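Local coordinates for protein GH26C (Muricauda sp. MAR_2010_75, PDB 6Q78) that probably hydrolyses internal beta-1,4-mannosidic linkages in mannan polysaccharides, as a family 26 glycoside hydrolase with a TIM-barrel fold, at residues A[354-357]-A[358-362]; A[395-399]-A[400-404]; A[55-59]-A[60-64]; A[254-257]-A[258-262]; A[138-141]-A[142-146]. One frame throughout, in Å; residues are numbered along the deposited sequence.

Contact 1 of 5, residues A[354-357]-A[358-362]; sequences NNLF and EALTH
Phe-357 and Thr-361, one helical turn apart, meet in a CH-pi contact. At the root of the aromatic side chain, CB lies beside the backbone N of Glu-358, a spacing set by the adjoining peptide. CG points away from the backbone N of its own residue (chi1 -178°), a setting that carries the ring along the helix toward Thr-361. The threonine hydroxyl lies over one face of the ring, toward CD2 and CE2, with Phe-357 CE2 3.7 Å from Thr-361 OG1. Toward the CE1 and CZ side lies the methyl, and CZ at the tip is 3.8 Å from Thr-361 CG2. That methyl stands over the face, 4.0 Å from the ring centroid. Threonine suits the place because its two branches do different work: while CG2 covers the ring, OG1 donates to the Phe-357 O at 2.9 Å, from above the carbonyl plane. Alongside, Leu-360 CD1 meets Leu-356 CG at 3.7 Å. These two leucines turn inward from helix 351-361 onto Leu-333 of strand 330-336 and onto strand 369-372, the two barrel strands the helix connects, whereas Ala-359, short enough for close packing, rests against Ala-313 of helix 306-327.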
loop_
_atom_site.group_PDB
_atom_site.type_symbol
_atom_site.label_atom_id
_atom_site.label_comp_id
_atom_site.label_asym_id
_atom_site.label_seq_id
_atom_site.Cartn_x
_atom_site.Cartn_y
_atom_site.Cartn_z
ATOM N N ASN A 354 22.305 5.491 0.924
ATOM C CA ASN A 354 22.568 6.905 1.186
ATOM C C ASN A 354 21.384 7.811 0.882
ATOM O O ASN A 354 21.356 8.960 1.360
ATOM C CB ASN A 354 23.734 7.388 0.327
ATOM C CG ASN A 354 25.004 6.612 0.608
ATOM O OD1 ASN A 354 25.257 6.216 1.746
ATOM N ND2 ASN A 354 25.798 6.372 -0.428
ATOM N N ASN A 355 20.446 7.358 0.056
ATOM C CA ASN A 355 19.324 8.194 -0.356
ATOM C C ASN A 355 18.041 7.707 0.306
ATOM O O ASN A 355 17.482 8.387 1.164
ATOM C CB ASN A 355 19.181 8.236 -1.880
ATOM C CG ASN A 355 20.341 8.942 -2.558
ATOM O OD1 ASN A 355 21.372 9.250 -1.931
ATOM N ND2 ASN A 355 20.176 9.221 -3.857
ATOM N N LEU A 356 17.552 6.534 -0.075
ATOM C CA LEU A 356 16.309 6.034 0.494
ATOM C C LEU A 356 16.424 5.850 2.002
ATOM O O LEU A 356 15.568 6.325 2.757
ATOM C CB LEU A 356 15.917 4.720 -0.186
ATOM C CG LEU A 356 14.672 4.096 0.438
ATOM C CD1 LEU A 356 13.420 5.004 0.254
ATOM C CD2 LEU A 356 14.418 2.756 -0.225
ATOM N N PHE A 357 17.483 5.168 2.468
ATOM C CA PHE A 357 17.577 4.900 3.903
ATOM C C PHE A 357 17.598 6.192 4.704
ATOM O O PHE A 357 16.953 6.293 5.760
ATOM C CB PHE A 357 18.810 4.065 4.223
ATOM C CG PHE A 357 18.937 3.718 5.689
ATOM C CD1 PHE A 357 18.170 2.689 6.231
ATOM C CD2 PHE A 357 19.781 4.451 6.520
ATOM C CE1 PHE A 357 18.285 2.372 7.607
ATOM C CE2 PHE A 357 19.889 4.145 7.879
ATOM C CZ PHE A 357 19.147 3.104 8.414
ATOM N N GLU A 358 18.335 7.184 4.225
ATOM C CA GLU A 358 18.390 8.467 4.917
ATOM C C GLU A 358 17.024 9.135 4.964
ATOM O O GLU A 358 16.621 9.671 6.001
ATOM C CB GLU A 358 19.427 9.366 4.239
ATOM C CG GLU A 358 20.820 8.868 4.480
ATOM C CD GLU A 358 21.181 8.998 5.935
ATOM O OE1 GLU A 358 20.770 10.013 6.534
ATOM O OE2 GLU A 358 21.839 8.091 6.481
ATOM N N ALA A 359 16.287 9.120 3.854
ATOM C CA ALA A 359 14.960 9.720 3.889
ATOM C C ALA A 359 14.041 8.999 4.863
ATOM O O ALA A 359 13.137 9.617 5.438
ATOM C CB ALA A 359 14.358 9.726 2.480
ATOM N N LEU A 360 14.193 7.668 5.004
ATOM C CA LEU A 360 13.327 6.880 5.881
ATOM C C LEU A 360 13.671 7.011 7.356
ATOM O O LEU A 360 12.864 6.596 8.196
ATOM C CB LEU A 360 13.419 5.394 5.513
ATOM C CG LEU A 360 12.909 4.990 4.131
ATOM C CD1 LEU A 360 13.186 3.519 3.798
ATOM C CD2 LEU A 360 11.419 5.235 4.086
ATOM N N THR A 361 14.829 7.573 7.702
ATOM C CA THR A 361 15.254 7.532 9.094
ATOM C C THR A 361 15.673 8.886 9.664
ATOM O O THR A 361 15.597 9.077 10.876
ATOM C CB THR A 361 16.402 6.522 9.303
ATOM O OG1 THR A 361 17.543 6.893 8.506
ATOM C CG2 THR A 361 15.971 5.118 8.945
ATOM N N HIS A 362 16.176 9.808 8.845
ATOM C CA HIS A 362 16.738 11.040 9.399
ATOM C C HIS A 362 15.665 11.807 10.151
ATOM O O HIS A 362 14.484 11.767 9.797
ATOM C CB HIS A 362 17.260 11.920 8.261
ATOM C CG HIS A 362 17.888 13.204 8.712
ATOM N ND1 HIS A 362 19.147 13.256 9.266
ATOM C CD2 HIS A 362 17.440 14.482 8.665
ATOM C CE1 HIS A 362 19.442 14.511 9.561
ATOM N NE2 HIS A 362 18.421 15.274 9.207
#

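Contact 2 of 5, residues A[395-399]-A[400-404]; sequences EFVSK and PEVIL
Val-402 drives both its methyls back into the end of the helix from which the chain has just turned. Its CG2 sits over the face of the Phe-396 ring, 4.2 Å from the centroid, and makes a CH-pi contact there; the same methyl is 3.4 Å from Phe-396 O. With CG1 swung away from the backbone N (chi1 166°), the second branch of Val-402 reaches Val-397, 4.1 Å from its CB. Leu-404 CD1 comes to the same Val-397 CB at 3.9 Å, the two side chains at about a right angle. A branched residue fits at Val-402 because each arm has its own target, and an alanine here would probably cost the Phe-396 ring its CH-pi partner and open a gap beside Val-397. Matters are looser at the bend. Pro-400, whose fixed phi suits the second position of a type I beta turn, lies exposed, and the turn is closed by Val-402 N donating to Lys-399 O at 3.0 Å. The opposite charges here do not pair: Lys-399 NZ stays 6.5 Å from Glu-401 OE1. Beyond the turn, strand 402-403 runs parallel to strand 81-86, with Val-402 and Leu-404 both against Val-83, while Phe-396 packs on Phe-352 of helix 351-361 and Val-397 on Thr-106 of helix 101-106.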
loop_
_atom_site.group_PDB
_atom_site.type_symbol
_atom_site.label_atom_id
_atom_site.label_comp_id
_atom_site.label_asym_id
_atom_site.label_seq_id
_atom_site.Cartn_x
_atom_site.Cartn_y
_atom_site.Cartn_z
ATOM N N GLU A 395 23.620 -3.696 1.639
ATOM C CA GLU A 395 23.991 -2.844 2.732
ATOM C C GLU A 395 22.752 -2.234 3.379
ATOM O O GLU A 395 22.654 -2.186 4.577
ATOM C CB GLU A 395 24.990 -1.764 2.294
ATOM C CG GLU A 395 25.461 -0.925 3.460
ATOM C CD GLU A 395 26.527 0.079 3.102
ATOM O OE1 GLU A 395 26.881 0.199 1.923
ATOM O OE2 GLU A 395 26.964 0.747 4.027
ATOM N N PHE A 396 21.810 -1.802 2.552
ATOM C CA PHE A 396 20.563 -1.235 3.046
ATOM C C PHE A 396 19.784 -2.246 3.885
ATOM O O PHE A 396 19.380 -1.937 5.008
ATOM C CB PHE A 396 19.756 -0.705 1.851
ATOM C CG PHE A 396 18.287 -0.466 2.114
ATOM C CD1 PHE A 396 17.867 0.501 3.016
ATOM C CD2 PHE A 396 17.332 -1.173 1.406
ATOM C CE1 PHE A 396 16.510 0.735 3.232
ATOM C CE2 PHE A 396 15.967 -0.949 1.605
ATOM C CZ PHE A 396 15.558 0.025 2.517
ATOM N N VAL A 397 19.569 -3.461 3.368
ATOM C CA VAL A 397 18.736 -4.426 4.098
ATOM C C VAL A 397 19.437 -4.983 5.327
ATOM O O VAL A 397 18.793 -5.605 6.180
ATOM C CB VAL A 397 18.112 -5.551 3.233
ATOM C CG1 VAL A 397 17.280 -4.959 2.106
ATOM C CG2 VAL A 397 19.191 -6.521 2.713
ATOM N N SER A 398 20.744 -4.792 5.425
ATOM C CA SER A 398 21.483 -5.180 6.615
ATOM C C SER A 398 21.395 -4.156 7.739
ATOM O O SER A 398 21.838 -4.459 8.850
ATOM C CB SER A 398 22.941 -5.449 6.254
ATOM O OG SER A 398 22.990 -6.423 5.225
ATOM N N LYS A 399 20.835 -2.971 7.488
ATOM C CA LYS A 399 20.702 -1.982 8.547
ATOM C C LYS A 399 19.761 -2.520 9.621
ATOM O O LYS A 399 18.774 -3.201 9.302
ATOM C CB LYS A 399 20.140 -0.665 8.003
ATOM C CG LYS A 399 21.046 0.111 7.023
ATOM C CD LYS A 399 22.245 0.752 7.722
ATOM C CE LYS A 399 23.004 1.693 6.783
ATOM N NZ LYS A 399 24.035 2.519 7.525
ATOM N N PRO A 400 20.020 -2.232 10.896
ATOM C CA PRO A 400 19.165 -2.813 11.941
ATOM C C PRO A 400 17.705 -2.398 11.815
ATOM O O PRO A 400 16.821 -3.184 12.170
ATOM C CB PRO A 400 19.814 -2.342 13.254
ATOM C CG PRO A 400 20.720 -1.231 12.870
ATOM C CD PRO A 400 21.155 -1.476 11.456
ATOM N N GLU A 401 17.429 -1.195 11.298
ATOM C CA GLU A 401 16.051 -0.733 11.150
ATOM C C GLU A 401 15.243 -1.598 10.185
ATOM O O GLU A 401 14.013 -1.626 10.281
ATOM C CB GLU A 401 16.042 0.710 10.642
ATOM C CG GLU A 401 16.518 1.790 11.670
ATOM C CD GLU A 401 18.015 1.750 12.017
ATOM O OE1 GLU A 401 18.810 1.247 11.204
ATOM O OE2 GLU A 401 18.413 2.232 13.123
ATOM N N VAL A 402 15.885 -2.244 9.216
ATOM C CA VAL A 402 15.140 -2.911 8.135
ATOM C C VAL A 402 14.666 -4.291 8.582
ATOM O O VAL A 402 15.463 -5.118 9.052
ATOM C CB VAL A 402 15.994 -3.019 6.857
ATOM C CG1 VAL A 402 15.368 -3.987 5.859
ATOM C CG2 VAL A 402 16.207 -1.653 6.217
ATOM N N ILE A 403 13.378 -4.566 8.376
ATOM C CA ILE A 403 12.768 -5.867 8.697
ATOM C C ILE A 403 12.311 -6.531 7.398
ATOM O O ILE A 403 11.418 -6.016 6.717
ATOM C CB ILE A 403 11.585 -5.689 9.670
ATOM C CG1 ILE A 403 12.084 -5.033 10.961
ATOM C CG2 ILE A 403 10.846 -6.990 9.976
ATOM C CD1 ILE A 403 10.959 -4.694 11.915
ATOM N N LEU A 404 12.900 -7.693 7.070
ATOM C CA LEU A 404 12.443 -8.585 6.004
ATOM C C LEU A 404 11.748 -9.793 6.644
ATOM O O LEU A 404 11.612 -9.863 7.863
ATOM C CB LEU A 404 13.622 -9.010 5.129
ATOM C CG LEU A 404 14.359 -7.881 4.403
ATOM C CD1 LEU A 404 15.558 -8.412 3.601
ATOM C CD2 LEU A 404 13.422 -7.106 3.487
#

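Contact 3 of 5, residues A[55-59]-A[60-64]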
loop_
_atom_site.group_PDB
_atom_site.type_symbol
_atom_site.label_atom_id
_atom_site.label_comp_id
_atom_site.label_asym_id
_atom_site.label_seq_id
_atom_site.Cartn_x
_atom_site.Cartn_y
_atom_site.Cartn_z
ATOM N N SER A 55 -9.498 0.907 20.547
ATOM C CA SER A 55 -10.018 2.260 20.692
ATOM C C SER A 55 -9.336 3.258 19.762
ATOM O O SER A 55 -9.793 4.406 19.671
ATOM C CB SER A 55 -9.934 2.718 22.157
ATOM O OG SER A 55 -8.587 2.995 22.519
ATOM N N PHE A 56 -8.273 2.842 19.062
ATOM C CA PHE A 56 -7.540 3.708 18.147
ATOM C C PHE A 56 -7.719 3.316 16.695
ATOM O O PHE A 56 -7.061 3.901 15.825
ATOM C CB PHE A 56 -6.057 3.711 18.514
ATOM C CG PHE A 56 -5.822 4.242 19.872
ATOM C CD1 PHE A 56 -5.930 5.596 20.111
ATOM C CD2 PHE A 56 -5.605 3.381 20.944
ATOM C CE1 PHE A 56 -5.755 6.099 21.379
ATOM C CE2 PHE A 56 -5.443 3.888 22.214
ATOM C CZ PHE A 56 -5.514 5.236 22.421
ATOM N N MET A 57 -8.595 2.356 16.421
ATOM C CA MET A 57 -8.786 1.774 15.099
ATOM C C MET A 57 -10.066 2.271 14.434
ATOM O O MET A 57 -11.069 2.550 15.099
ATOM C CB MET A 57 -8.847 0.256 15.184
ATOM C CG MET A 57 -7.514 -0.315 15.599
ATOM S SD MET A 57 -7.566 -2.104 15.862
ATOM C CE MET A 57 -7.975 -2.689 14.189
ATOM N N VAL A 58 -10.030 2.361 13.092
ATOM C CA VAL A 58 -11.259 2.671 12.356
ATOM C C VAL A 58 -12.345 1.673 12.727
ATOM O O VAL A 58 -13.521 2.034 12.914
ATOM C CB VAL A 58 -10.991 2.667 10.835
ATOM C CG1 VAL A 58 -12.307 2.688 10.064
ATOM C CG2 VAL A 58 -10.183 3.857 10.475
ATOM N N ASN A 59 -11.976 0.397 12.823
ATOM C CA ASN A 59 -12.958 -0.644 13.122
ATOM C C ASN A 59 -12.647 -1.274 14.470
ATOM O O ASN A 59 -11.844 -2.212 14.551
ATOM C CB ASN A 59 -12.997 -1.698 12.017
ATOM C CG ASN A 59 -14.007 -2.765 12.291
ATOM O OD1 ASN A 59 -14.806 -2.646 13.237
ATOM N ND2 ASN A 59 -14.009 -3.814 11.462
ATOM N N PRO A 60 -13.236 -0.775 15.558
ATOM C CA PRO A 60 -13.003 -1.399 16.864
ATOM C C PRO A 60 -13.522 -2.830 16.955
ATOM O O PRO A 60 -13.204 -3.516 17.933
ATOM C CB PRO A 60 -13.743 -0.466 17.830
ATOM C CG PRO A 60 -14.746 0.210 16.994
ATOM C CD PRO A 60 -14.128 0.394 15.650
ATOM N N ASP A 61 -14.330 -3.285 15.997
ATOM C CA ASP A 61 -14.826 -4.657 15.954
ATOM C C ASP A 61 -13.992 -5.547 15.043
ATOM O O ASP A 61 -14.452 -6.621 14.633
ATOM C CB ASP A 61 -16.292 -4.674 15.523
ATOM C CG ASP A 61 -17.185 -3.901 16.477
ATOM O OD1 ASP A 61 -17.044 -4.080 17.700
ATOM O OD2 ASP A 61 -18.021 -3.098 16.001
ATOM N N ALA A 62 -12.770 -5.126 14.725
ATOM C CA ALA A 62 -11.907 -5.899 13.845
ATOM C C ALA A 62 -11.540 -7.257 14.463
ATOM O O ALA A 62 -11.618 -7.453 15.689
ATOM C CB ALA A 62 -10.639 -5.087 13.581
ATOM N N THR A 63 -11.109 -8.199 13.611
ATOM C CA THR A 63 -10.677 -9.494 14.132
ATOM C C THR A 63 -9.445 -9.310 15.020
ATOM O O THR A 63 -8.708 -8.314 14.930
ATOM C CB THR A 63 -10.322 -10.485 13.019
ATOM O OG1 THR A 63 -9.114 -10.077 12.356
ATOM C CG2 THR A 63 -11.456 -10.624 11.958
ATOM N N GLU A 64 -9.218 -10.294 15.885
ATOM C CA GLU A 64 -8.079 -10.210 16.799
ATOM C C GLU A 64 -6.757 -10.035 16.056
ATOM O O GLU A 64 -5.889 -9.279 16.502
ATOM C CB GLU A 64 -8.056 -11.431 17.723
ATOM C CG GLU A 64 -9.246 -11.461 18.692
#
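Asn-59 accepts hydrogen bonds from Asp-61 and Ala-62, one on its side chain and one on its backbone. Its OD1 accepts from Asp-61 N at 2.9 Å, and its O accepts from Ala-62 N at 3.1 Å; both donors stand well above the carbonyl planes, and the bonds are bent, with N-H...O angles of 139° and 143°. The asparagine can make the first because CG lies opposite its backbone N (chi1 -179°), which brings the amide oxygen over the following peptides. An Asx turn is thus laid on a type I beta turn, with Pro-60 at the second position, the ring already holding the backbone near the required angle: the pattern known as an Asx-Pro turn. It leads the chain towards Thr-63, the N-cap of helix 64-76. The other end of the amide is used as well, Asn-59 ND2 donating to Asn-263 OD1, and Arg-54 NH1 binds the carbonyl oxygens of Pro-60 and Ala-62. The apolar side of the contact is a meeting of methyls. Met-57, bent at chi3, brings CE to within 3.6 Å of Ala-62 CB, and both residues rest on Val-67 of helix 64-76; the flexible thioether also packs on Phe-70.

Contact 4 of 5, residues A[254-257]-A[258-262]; sequences TYLK and NTLSV
The Tyr-255 ring takes two neighbours on the same side of its plane, at opposite margins. Thr-259 comes to one margin, its CB 4.2 Å from the ring centroid in an off-centre CH-pi contact and its CG2 3.6 Å from Tyr-255 CE1. At the other margin Leu-260 CD1 lies 3.7 Å from Tyr-255 CE2. The ring of Phe-251 meets the tyrosine, the two ring planes about 20° apart, and the phenol reaches helix 193-208, where Tyr-255 OH bonds Glu-201; a tyrosine thus offers a flat apolar surface and a polar tip at once. The second flat group is the Asn-258 amide. Lys-257, bent at chi3 and chi4, folds back beside it and donates from NZ to Asn-258 OD1 at 2.9 Å, while Thr-254 CG2 touches that oxygen at 3.5 Å. All this occurs where barrel helix 242-259 ends: the last turn widens to pi-type, Leu-260 N donating to Tyr-255 O, and beyond the helix Val-262 N returns to Leu-256 O, both at 2.9 Å. The exposed Ser-261 has the positive phi (49°) with which the chain leaves the helix, and its CA makes a CA-H...O contact with Lys-257 O. Buried Val-262 then packs on Ala-204, as Leu-260 does, and the aliphatic part of Lys-257 lies along Val-58 and Asn-59.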
loop_
_atom_site.group_PDB
_atom_site.type_symbol
_atom_site.label_atom_id
_atom_site.label_comp_id
_atom_site.label_asym_id
_atom_site.label_seq_id
_atom_site.Cartn_x
_atom_site.Cartn_y
_atom_site.Cartn_z
ATOM N N THR A 254 -17.475 3.095 5.395
ATOM C CA THR A 254 -18.669 2.678 6.111
ATOM C C THR A 254 -19.357 1.513 5.420
ATOM O O THR A 254 -19.866 0.603 6.088
ATOM C CB THR A 254 -19.582 3.893 6.255
ATOM O OG1 THR A 254 -18.909 4.881 7.061
ATOM C CG2 THR A 254 -20.918 3.536 6.901
ATOM N N TYR A 255 -19.384 1.510 4.084
ATOM C CA TYR A 255 -20.054 0.415 3.396
ATOM C C TYR A 255 -19.317 -0.901 3.622
ATOM O O TYR A 255 -19.951 -1.939 3.874
ATOM C CB TYR A 255 -20.160 0.733 1.905
ATOM C CG TYR A 255 -21.182 -0.120 1.167
ATOM C CD1 TYR A 255 -22.535 0.103 1.330
ATOM C CD2 TYR A 255 -20.793 -1.121 0.290
ATOM C CE1 TYR A 255 -23.471 -0.661 0.660
ATOM C CE2 TYR A 255 -21.734 -1.883 -0.406
ATOM C CZ TYR A 255 -23.065 -1.655 -0.198
ATOM O OH TYR A 255 -24.021 -2.413 -0.868
ATOM N N LEU A 256 -17.981 -0.873 3.556
ATOM C CA LEU A 256 -17.208 -2.092 3.797
ATOM C C LEU A 256 -17.289 -2.549 5.252
ATOM O O LEU A 256 -17.569 -3.724 5.529
ATOM C CB LEU A 256 -15.752 -1.862 3.437
ATOM C CG LEU A 256 -15.526 -1.825 1.914
ATOM C CD1 LEU A 256 -14.160 -1.260 1.622
ATOM C CD2 LEU A 256 -15.622 -3.239 1.370
ATOM N N LYS A 257 -17.079 -1.624 6.193
ATOM C CA LYS A 257 -17.014 -1.992 7.611
ATOM C C LYS A 257 -18.386 -2.314 8.183
ATOM O O LYS A 257 -18.555 -3.307 8.905
ATOM C CB LYS A 257 -16.349 -0.855 8.384
ATOM C CG LYS A 257 -16.487 -0.945 9.896
ATOM C CD LYS A 257 -15.614 0.136 10.556
ATOM C CE LYS A 257 -16.076 1.528 10.248
ATOM N NZ LYS A 257 -17.295 1.785 11.050
ATOM N N ASN A 258 -19.390 -1.499 7.878
ATOM C CA ASN A 258 -20.693 -1.625 8.506
ATOM C C ASN A 258 -21.664 -2.443 7.657
ATOM O O ASN A 258 -22.119 -3.500 8.093
ATOM C CB ASN A 258 -21.220 -0.226 8.858
ATOM C CG ASN A 258 -20.306 0.486 9.845
ATOM O OD1 ASN A 258 -19.861 1.606 9.612
ATOM N ND2 ASN A 258 -20.006 -0.177 10.944
ATOM N N THR A 259 -21.976 -1.996 6.439
ATOM C CA THR A 259 -22.949 -2.723 5.625
ATOM C C THR A 259 -22.486 -4.139 5.305
ATOM O O THR A 259 -23.280 -5.089 5.381
ATOM C CB THR A 259 -23.251 -1.929 4.356
ATOM O OG1 THR A 259 -23.737 -0.645 4.744
ATOM C CG2 THR A 259 -24.317 -2.617 3.526
ATOM N N LEU A 260 -21.209 -4.307 4.947
ATOM C CA LEU A 260 -20.699 -5.600 4.493
ATOM C C LEU A 260 -19.913 -6.336 5.580
ATOM O O LEU A 260 -19.358 -7.410 5.313
ATOM C CB LEU A 260 -19.837 -5.430 3.230
ATOM C CG LEU A 260 -20.570 -4.733 2.091
ATOM C CD1 LEU A 260 -19.643 -4.597 0.930
ATOM C CD2 LEU A 260 -21.845 -5.496 1.699
ATOM N N SER A 261 -19.851 -5.776 6.786
ATOM C CA SER A 261 -19.208 -6.408 7.953
ATOM C C SER A 261 -17.815 -6.956 7.671
ATOM O O SER A 261 -17.459 -8.055 8.124
ATOM C CB SER A 261 -20.092 -7.495 8.562
ATOM O OG SER A 261 -21.368 -6.971 8.906
ATOM N N VAL A 262 -16.994 -6.169 6.974
ATOM C CA VAL A 262 -15.611 -6.578 6.730
ATOM C C VAL A 262 -14.806 -6.221 7.968
ATOM O O VAL A 262 -14.595 -5.043 8.268
ATOM C CB VAL A 262 -15.010 -5.910 5.494
ATOM C CG1 VAL A 262 -13.530 -6.337 5.347
ATOM C CG2 VAL A 262 -15.794 -6.334 4.237
#

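Contact 5 of 5, residues A[138-141]-A[142-146]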
loop_
_atom_site.group_PDB
_atom_site.type_symbol
_atom_site.label_atom_id
_atom_site.label_comp_id
_atom_site.label_asym_id
_atom_site.label_seq_id
_atom_site.Cartn_x
_atom_site.Cartn_y
_atom_site.Cartn_z
ATOM N N ASN A 138 -7.284 -15.741 -8.392
ATOM C CA ASN A 138 -6.916 -16.928 -7.625
ATOM C C ASN A 138 -5.429 -16.969 -7.328
ATOM O O ASN A 138 -5.015 -17.426 -6.242
ATOM C CB ASN A 138 -7.307 -18.159 -8.420
ATOM C CG ASN A 138 -7.189 -19.402 -7.630
ATOM O OD1 ASN A 138 -8.017 -19.669 -6.756
ATOM N ND2 ASN A 138 -6.165 -20.194 -7.928
ATOM N N GLN A 139 -4.606 -16.518 -8.279
ATOM C CA GLN A 139 -3.178 -16.424 -8.002
ATOM C C GLN A 139 -2.878 -15.378 -6.921
ATOM O O GLN A 139 -2.036 -15.614 -6.035
ATOM C CB GLN A 139 -2.405 -16.093 -9.282
ATOM C CG GLN A 139 -0.860 -16.137 -8.966
ATOM C CD GLN A 139 -0.413 -17.535 -8.500
ATOM O OE1 GLN A 139 -0.006 -17.759 -7.324
ATOM N NE2 GLN A 139 -0.503 -18.483 -9.404
ATOM N N ILE A 140 -3.568 -14.226 -6.953
ATOM C CA ILE A 140 -3.430 -13.242 -5.880
ATOM C C ILE A 140 -3.811 -13.865 -4.551
ATOM O O ILE A 140 -3.086 -13.743 -3.543
ATOM C CB ILE A 140 -4.282 -11.996 -6.185
ATOM C CG1 ILE A 140 -3.698 -11.250 -7.374
ATOM C CG2 ILE A 140 -4.309 -11.085 -4.936
ATOM C CD1 ILE A 140 -4.712 -10.274 -8.041
ATOM N N ARG A 141 -4.946 -14.551 -4.527
ATOM C CA ARG A 141 -5.400 -15.167 -3.268
ATOM C C ARG A 141 -4.359 -16.164 -2.731
ATOM O O ARG A 141 -3.986 -16.120 -1.540
ATOM C CB ARG A 141 -6.742 -15.871 -3.512
ATOM C CG ARG A 141 -7.360 -16.462 -2.249
ATOM C CD ARG A 141 -8.873 -16.787 -2.464
ATOM N NE ARG A 141 -9.437 -17.316 -1.218
ATOM C CZ ARG A 141 -9.233 -18.578 -0.839
ATOM N NH1 ARG A 141 -8.495 -19.382 -1.604
ATOM N NH2 ARG A 141 -9.743 -19.049 0.297
ATOM N N ASP A 142 -3.800 -17.004 -3.613
ATOM C CA ASP A 142 -2.772 -17.953 -3.178
ATOM C C ASP A 142 -1.524 -17.232 -2.648
ATOM O O ASP A 142 -0.955 -17.648 -1.629
ATOM C CB ASP A 142 -2.372 -18.837 -4.341
ATOM C CG ASP A 142 -3.425 -19.899 -4.673
ATOM O OD1 ASP A 142 -4.428 -20.054 -3.917
ATOM O OD2 ASP A 142 -3.241 -20.578 -5.694
ATOM N N ASP A 143 -1.103 -16.140 -3.296
ATOM C CA ASP A 143 0.097 -15.428 -2.837
ATOM C C ASP A 143 -0.157 -14.732 -1.502
ATOM O O ASP A 143 0.727 -14.721 -0.626
ATOM C CB ASP A 143 0.527 -14.392 -3.891
ATOM C CG ASP A 143 1.154 -15.010 -5.129
ATOM O OD1 ASP A 143 1.401 -14.240 -6.124
ATOM O OD2 ASP A 143 1.384 -16.228 -5.141
ATOM N N VAL A 144 -1.369 -14.185 -1.310
ATOM C CA VAL A 144 -1.716 -13.528 -0.048
ATOM C C VAL A 144 -1.766 -14.541 1.100
ATOM O O VAL A 144 -1.292 -14.256 2.218
ATOM C CB VAL A 144 -3.042 -12.767 -0.229
ATOM C CG1 VAL A 144 -3.683 -12.348 1.127
ATOM C CG2 VAL A 144 -2.784 -11.510 -1.072
ATOM N N LEU A 145 -2.363 -15.715 0.857
ATOM C CA LEU A 145 -2.408 -16.729 1.907
ATOM C C LEU A 145 -1.015 -17.236 2.226
ATOM O O LEU A 145 -0.690 -17.451 3.414
ATOM C CB LEU A 145 -3.322 -17.899 1.523
ATOM C CG LEU A 145 -4.787 -17.555 1.271
ATOM C CD1 LEU A 145 -5.533 -18.849 0.842
ATOM C CD2 LEU A 145 -5.420 -16.985 2.532
ATOM N N ARG A 146 -0.173 -17.434 1.193
ATOM C CA ARG A 146 1.231 -17.801 1.406
ATOM C C ARG A 146 1.930 -16.750 2.259
ATOM O O ARG A 146 2.638 -17.069 3.237
ATOM C CB ARG A 146 1.923 -17.897 0.042
ATOM C CG ARG A 146 3.474 -17.887 0.050
ATOM C CD ARG A 146 3.979 -18.149 -1.368
ATOM N NE ARG A 146 5.407 -17.963 -1.549
ATOM C CZ ARG A 146 5.998 -17.991 -2.737
ATOM N NH1 ARG A 146 5.268 -18.168 -3.835
ATOM N NH2 ARG A 146 7.314 -17.823 -2.832
HETATM O O HOH W 1 -6.976 -19.325 -4.010
#
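A water molecule ties Asn-138, Arg-141 and Asp-142 together on one side of their helix. It donates to Asn-138 OD1 and, at 2.7 Å, to Asp-142 OD1, and it accepts from Arg-141 NH1 at 2.8 Å, lying at the guanidinium edge in its plane. The helix, 132-150, is the link of a beta-alpha-beta unit between barrel strands 112-116 and 153-157. Through the water, the carboxylate and guanidinium are joined although Arg-141 NH1 and Asp-142 OD1 stay 4.7 Å apart, and the other terminal nitrogen, NH2, is held by Ser-209 O. The inward side is apolar: Ile-140 CG2 and Val-144 CG2 meet at 4.2 Å, branched residues whose shape suits packing on Ser-115 and Phe-156 of the two strands. Asp-143 is buried, its N donating to Gln-139 O at 2.9 Å, and its side chain packs on Leu-113, Phe-89 and Ser-90. An alanine here removes the carboxylate, and would probably open a gap beside Leu-113 and Phe-89. Arginine's long, straight chain, with CG opposite its backbone N (chi1 -176°), carries the guanidinium of Arg-141 across Leu-145, whose CD1 lies over one face, 3.9 Å from Arg-141 NH1.

The five contacts lie around the outside of the barrel and form two touching pairs and a lone member. Contacts 1 and 2 share a seam, largely aromatic and aliphatic: Phe-357 and Leu-356 pack against Phe-396, and Phe-357 also against Lys-399, and the Glu-401 carboxylate comes to it too. Contacts 3 and 4, on another flank, meet where Asn-59 CB is 3.5 Å from Lys-257 CD. Contact 5 touches none of them. Contact 3 is the most buried, yet depends on polar turn bonds; the others are mixed, with leucine, valine or isoleucine facing the strands or neighbouring helices and many of the charged groups nearer the surface, though Asp-143 is buried. CH-pi contacts recur in 1, 2 and 4, from a methyl over the face in 1 and 2, whereas contact 5 adds a water bridge.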